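Local coordinates for protein acetyltransferase, GNAT family (Colwellia psychrerythraea, PDB 3IWG) that probably transfers an acyl group, most likely acetyl as in other GNAT enzymes, to an acceptor molecule, at residues A[47-51]-A[52-56]; A[105-108]-A[109-112]. All coordinates share one frame; numbering follows the deposited sequence.

In the fold
Both contacts are local and lie in the amino-terminal half of the chain, within the first of its two GNAT acetyltransferase domains. Contact 1 comes first and is the hairpin tip joining strand 44-50 to strand 53-60; contact 2 follows as the opening turn of helix 107-116, entered just after strand 99-103. Their centres are 20 Å apart and their nearest atoms about 8 Å, so they do not touch. They meet indirectly: Phe48 of contact 1 and Tyr109 and Leu112 of contact 2 all reach Tyr69 on strand 65-71. Phe48 on the hairpin strand and Tyr109 and Leu112 on the helix thus appear to belong to one packed layer against helix 76-87.

Contact 1 of 2, residues A[47-51]-A[52-56]; sequences GFYVN and KNLVG
With CG anti to its carbonyl carbon (chi1 -72°), the Tyr49 ring leans across to Leu54, whose own CG stands opposite its backbone N (chi1 -176°) and turns CD1 back over the ring. This methyl sits 3.9 Å from the Tyr49 ring centroid, a CH-pi contact over one face and displaced toward the rim. The two residues form a non-hydrogen-bonded antiparallel pair, which places both side chains on the same face of the hairpin. A flat aromatic suits this place because it offers a broad surface to the leucine while Lys8 makes a cation-pi contact with it. Cutting Tyr49 back to an alanine removes the ring, which would probably open a gap beside CD1 of Leu54 and deprive Lys8 of its cation-pi partner. Gly47 CA lies 3.7 Å from the same Leu54 CD1, and a side chain there would run into it.

Val50 O accepts from Asn53 N at 2.7 Å, and Val50 N gives to Asn53 O at 3.1 Å. Between them, Asn51 and Lys52 take the left-handed conformation a type I' turn needs; asparagine adopts it readily, whereas Lys52 does so with its CB directed away from the other strand. Phe48 O receives Val55 N at 2.9 Å, almost in line with the carbonyl, and Phe48 N bonds to Gly56 O at 2.8 Å. On Gly56 a CB would crowd CD2 of Phe48, so glycine suits that spot; the phenylalanine packs on Leu82 and Ile86 of helix 76-87. Val55 and Gly56 together facing Phe48 make a classic beta bulge, in a beta hairpin with a two-residue loop, Asn51-Lys52, in a type I' turn.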
loop_
_atom_site.group_PDB
_atom_site.type_symbol
_atom_site.label_atom_id
_atom_site.label_comp_id
_atom_site.label_asym_id
_atom_site.label_seq_id
_atom_site.Cartn_x
_atom_site.Cartn_y
_atom_site.Cartn_z
ATOM N N GLY A 47 -23.905 0.655 -14.510
ATOM C CA GLY A 47 -25.111 0.018 -14.050
ATOM C C GLY A 47 -26.114 -0.055 -15.176
ATOM O O GLY A 47 -26.105 0.753 -16.129
ATOM N N PHE A 48 -26.953 -1.074 -15.040
ATOM C CA PHE A 48 -27.958 -1.406 -15.993
ATOM C C PHE A 48 -29.289 -1.165 -15.276
ATOM O O PHE A 48 -29.573 -1.713 -14.196
ATOM C CB PHE A 48 -27.827 -2.869 -16.416
ATOM C CG PHE A 48 -26.465 -3.249 -16.973
ATOM C CD1 PHE A 48 -25.805 -2.430 -17.887
ATOM C CD2 PHE A 48 -25.869 -4.458 -16.626
ATOM C CE1 PHE A 48 -24.555 -2.790 -18.419
ATOM C CE2 PHE A 48 -24.634 -4.824 -17.167
ATOM C CZ PHE A 48 -23.986 -3.987 -18.066
ATOM N N TYR A 49 -30.097 -0.322 -15.894
ATOM C CA TYR A 49 -31.274 0.226 -15.264
ATOM C C TYR A 49 -32.468 -0.128 -16.110
ATOM O O TYR A 49 -32.551 0.223 -17.296
ATOM C CB TYR A 49 -31.154 1.733 -15.132
ATOM C CG TYR A 49 -30.163 2.179 -14.094
ATOM C CD1 TYR A 49 -28.802 2.233 -14.378
ATOM C CD2 TYR A 49 -30.580 2.544 -12.822
ATOM C CE1 TYR A 49 -27.881 2.654 -13.412
ATOM C CE2 TYR A 49 -29.673 2.972 -11.857
ATOM C CZ TYR A 49 -28.330 3.028 -12.163
ATOM O OH TYR A 49 -27.441 3.473 -11.224
ATOM N N VAL A 50 -33.344 -0.903 -15.490
ATOM C CA VAL A 50 -34.679 -1.117 -15.977
ATOM C C VAL A 50 -35.560 -0.177 -15.135
ATOM O O VAL A 50 -35.654 -0.272 -13.879
ATOM C CB VAL A 50 -35.095 -2.604 -15.880
ATOM C CG1 VAL A 50 -36.511 -2.747 -15.335
ATOM C CG2 VAL A 50 -34.941 -3.287 -17.255
ATOM N N ASN A 51 -36.119 0.797 -15.853
ATOM C CA ASN A 51 -37.171 1.646 -15.338
ATOM C C ASN A 51 -36.741 2.376 -14.080
ATOM O O ASN A 51 -37.554 2.666 -13.218
ATOM C CB ASN A 51 -38.419 0.788 -15.093
ATOM C CG ASN A 51 -39.708 1.585 -15.217
ATOM O OD1 ASN A 51 -40.654 1.162 -15.891
ATOM N ND2 ASN A 51 -39.748 2.753 -14.574
ATOM N N LYS A 52 -35.447 2.670 -13.998
ATOM C CA LYS A 52 -34.840 3.376 -12.865
ATOM C C LYS A 52 -34.656 2.504 -11.611
ATOM O O LYS A 52 -34.408 3.028 -10.505
ATOM C CB LYS A 52 -35.594 4.682 -12.553
ATOM C CG LYS A 52 -34.662 5.899 -12.354
ATOM C CD LYS A 52 -35.396 7.247 -12.575
ATOM C CE LYS A 52 -34.441 8.326 -13.109
ATOM N NZ LYS A 52 -34.653 9.664 -12.475
ATOM N N ASN A 53 -34.742 1.182 -11.788
ATOM C CA ASN A 53 -34.162 0.258 -10.803
ATOM C C ASN A 53 -32.864 -0.402 -11.310
ATOM O O ASN A 53 -32.807 -0.960 -12.414
ATOM C CB ASN A 53 -35.170 -0.821 -10.336
ATOM C CG ASN A 53 -34.623 -1.665 -9.148
ATOM O OD1 ASN A 53 -34.889 -2.868 -9.055
ATOM N ND2 ASN A 53 -33.819 -1.029 -8.267
ATOM N N LEU A 54 -31.841 -0.349 -10.474
ATOM C CA LEU A 54 -30.544 -0.939 -10.771
ATOM C C LEU A 54 -30.555 -2.479 -10.718
ATOM O O LEU A 54 -30.462 -3.054 -9.643
ATOM C CB LEU A 54 -29.545 -0.409 -9.754
ATOM C CG LEU A 54 -28.083 -0.806 -9.891
ATOM C CD1 LEU A 54 -27.592 -0.444 -11.295
ATOM C CD2 LEU A 54 -27.296 -0.089 -8.757
ATOM N N VAL A 55 -30.627 -3.138 -11.873
ATOM C CA VAL A 55 -30.775 -4.612 -11.940
ATOM C C VAL A 55 -29.553 -5.391 -12.477
ATOM O O VAL A 55 -29.601 -6.633 -12.646
ATOM C CB VAL A 55 -32.008 -4.959 -12.777
ATOM C CG1 VAL A 55 -33.222 -4.195 -12.225
ATOM C CG2 VAL A 55 -31.777 -4.630 -14.248
ATOM N N GLY A 56 -28.468 -4.667 -12.753
ATOM C CA GLY A 56 -27.194 -5.282 -13.109
ATOM C C GLY A 56 -26.067 -4.286 -13.272
ATOM O O GLY A 56 -26.290 -3.078 -13.186
#

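Contact 2 of 2, residues A[105-108]-A[109-112]; sequences AELN and YQAL
Glu106 and Tyr109 extend their side chains alongside each other, pointing the same way, at the N-terminal turn of helix 107-116, where Glu106 holds the N-cap position. Its OE1 lies in the plane of the Tyr109 ring, at the edge, 3.6 Å from CD2 of Tyr109. The carboxylate and ring planes are turned 69° apart, and an oxygen in this position faces the slightly positive ring hydrogens. Tyr109 has CG anti to its own N (chi1 167°), which carries the ring back alongside the bent glutamate chain.

Next come the main-chain bonds that start the helix. Gln110 N donates to Glu106 O at 2.8 Å, and Ala111 N to Leu107 O at 2.9 Å; a third, from Leu112 N to Asn108 O at 3.4 Å, is weak. The small methyl of Ala111 lies near the carbonyls of Leu107 and Asn108, CB 3.5 Å from Leu107 O. Leu112 likewise lays its CG against Asn108 O.

Farther out, neighbouring elements position the side chains. Ser103 OG hydrogen-bonds both Ala105 N and Glu106 OE2, giving the buried carboxylate a polar partner and probably limiting its rotation. The Tyr109 ring packs among Phe83 of helix 76-87, Leu66 and Tyr69 of strand 65-71, and Ala100 and Val102 of strand 99-103, so a large aromatic suits this buried place, its hydroxyl making a weak hydrogen bond to Phe101 O, while Leu112 suits its own buried place by packing on Phe83 and Tyr69.

Gln110, partly exposed, has a chain long enough for its amide to reach a water: Gln110 NE2 donates to it at 3.0 Å, and that water donates in turn to Leu107 O at 2.8 Å.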
loop_
_atom_site.group_PDB
_atom_site.type_symbol
_atom_site.label_atom_id
_atom_site.label_comp_id
_atom_site.label_asym_id
_atom_site.label_seq_id
_atom_site.Cartn_x
_atom_site.Cartn_y
_atom_site.Cartn_z
ATOM N N ALA A 105 -15.382 -20.016 -14.195
ATOM C CA ALA A 105 -16.226 -20.153 -13.017
ATOM C C ALA A 105 -17.301 -19.100 -13.015
ATOM O O ALA A 105 -18.151 -19.082 -12.082
ATOM C CB ALA A 105 -15.384 -20.023 -11.718
ATOM N N GLU A 106 -17.275 -18.188 -14.003
ATOM C CA GLU A 106 -18.388 -17.219 -14.119
ATOM C C GLU A 106 -19.233 -17.536 -15.366
ATOM O O GLU A 106 -18.979 -17.051 -16.477
ATOM C CB GLU A 106 -17.880 -15.768 -14.102
ATOM C CG GLU A 106 -16.870 -15.432 -12.958
ATOM C CD GLU A 106 -15.713 -14.545 -13.427
ATOM O OE1 GLU A 106 -15.916 -13.320 -13.534
ATOM O OE2 GLU A 106 -14.598 -15.085 -13.679
ATOM N N LEU A 107 -20.251 -18.372 -15.164
ATOM C CA LEU A 107 -20.839 -19.128 -16.277
ATOM C C LEU A 107 -21.590 -18.195 -17.180
ATOM O O LEU A 107 -21.380 -18.199 -18.383
ATOM C CB LEU A 107 -21.736 -20.254 -15.745
ATOM C CG LEU A 107 -21.052 -21.433 -15.021
ATOM C CD1 LEU A 107 -22.077 -22.435 -14.419
ATOM C CD2 LEU A 107 -20.052 -22.137 -15.920
ATOM N N ASN A 108 -22.437 -17.358 -16.597
ATOM C CA ASN A 108 -23.237 -16.437 -17.393
ATOM C C ASN A 108 -22.409 -15.431 -18.156
ATOM O O ASN A 108 -22.664 -15.146 -19.301
ATOM C CB ASN A 108 -24.271 -15.735 -16.534
ATOM C CG ASN A 108 -25.512 -16.588 -16.296
ATOM O OD1 ASN A 108 -25.894 -16.850 -15.155
ATOM N ND2 ASN A 108 -26.169 -16.985 -17.369
ATOM N N TYR A 109 -21.384 -14.898 -17.526
ATOM C CA TYR A 109 -20.578 -13.849 -18.155
ATOM C C TYR A 109 -19.760 -14.519 -19.229
ATOM O O TYR A 109 -19.646 -14.024 -20.356
ATOM C CB TYR A 109 -19.758 -13.158 -17.037
ATOM C CG TYR A 109 -18.616 -12.232 -17.400
ATOM C CD1 TYR A 109 -18.583 -11.540 -18.588
ATOM C CD2 TYR A 109 -17.573 -12.026 -16.499
ATOM C CE1 TYR A 109 -17.544 -10.667 -18.884
ATOM C CE2 TYR A 109 -16.530 -11.175 -16.800
ATOM C CZ TYR A 109 -16.514 -10.497 -17.989
ATOM O OH TYR A 109 -15.439 -9.679 -18.315
ATOM N N GLN A 110 -19.226 -15.684 -18.911
ATOM C CA GLN A 110 -18.432 -16.458 -19.903
ATOM C C GLN A 110 -19.246 -16.784 -21.157
ATOM O O GLN A 110 -18.751 -16.649 -22.295
ATOM C CB GLN A 110 -17.905 -17.766 -19.288
ATOM C CG GLN A 110 -17.136 -18.635 -20.251
ATOM C CD GLN A 110 -16.654 -19.965 -19.649
ATOM O OE1 GLN A 110 -15.443 -20.208 -19.577
ATOM N NE2 GLN A 110 -17.585 -20.810 -19.202
ATOM N N ALA A 111 -20.491 -17.209 -20.950
ATOM C CA ALA A 111 -21.310 -17.606 -22.067
ATOM C C ALA A 111 -21.350 -16.492 -23.059
ATOM O O ALA A 111 -21.193 -16.710 -24.269
ATOM C CB ALA A 111 -22.732 -17.962 -21.619
ATOM N N LEU A 112 -21.545 -15.281 -22.541
ATOM C CA LEU A 112 -21.803 -14.152 -23.410
ATOM C C LEU A 112 -20.552 -13.782 -24.124
ATOM O O LEU A 112 -20.614 -13.379 -25.279
ATOM C CB LEU A 112 -22.389 -12.973 -22.626
ATOM C CG LEU A 112 -23.727 -13.338 -21.978
ATOM C CD1 LEU A 112 -24.241 -12.264 -20.960
ATOM C CD2 LEU A 112 -24.738 -13.565 -23.088
HETATM O O HOH W 1 -20.424 -20.317 -19.877
#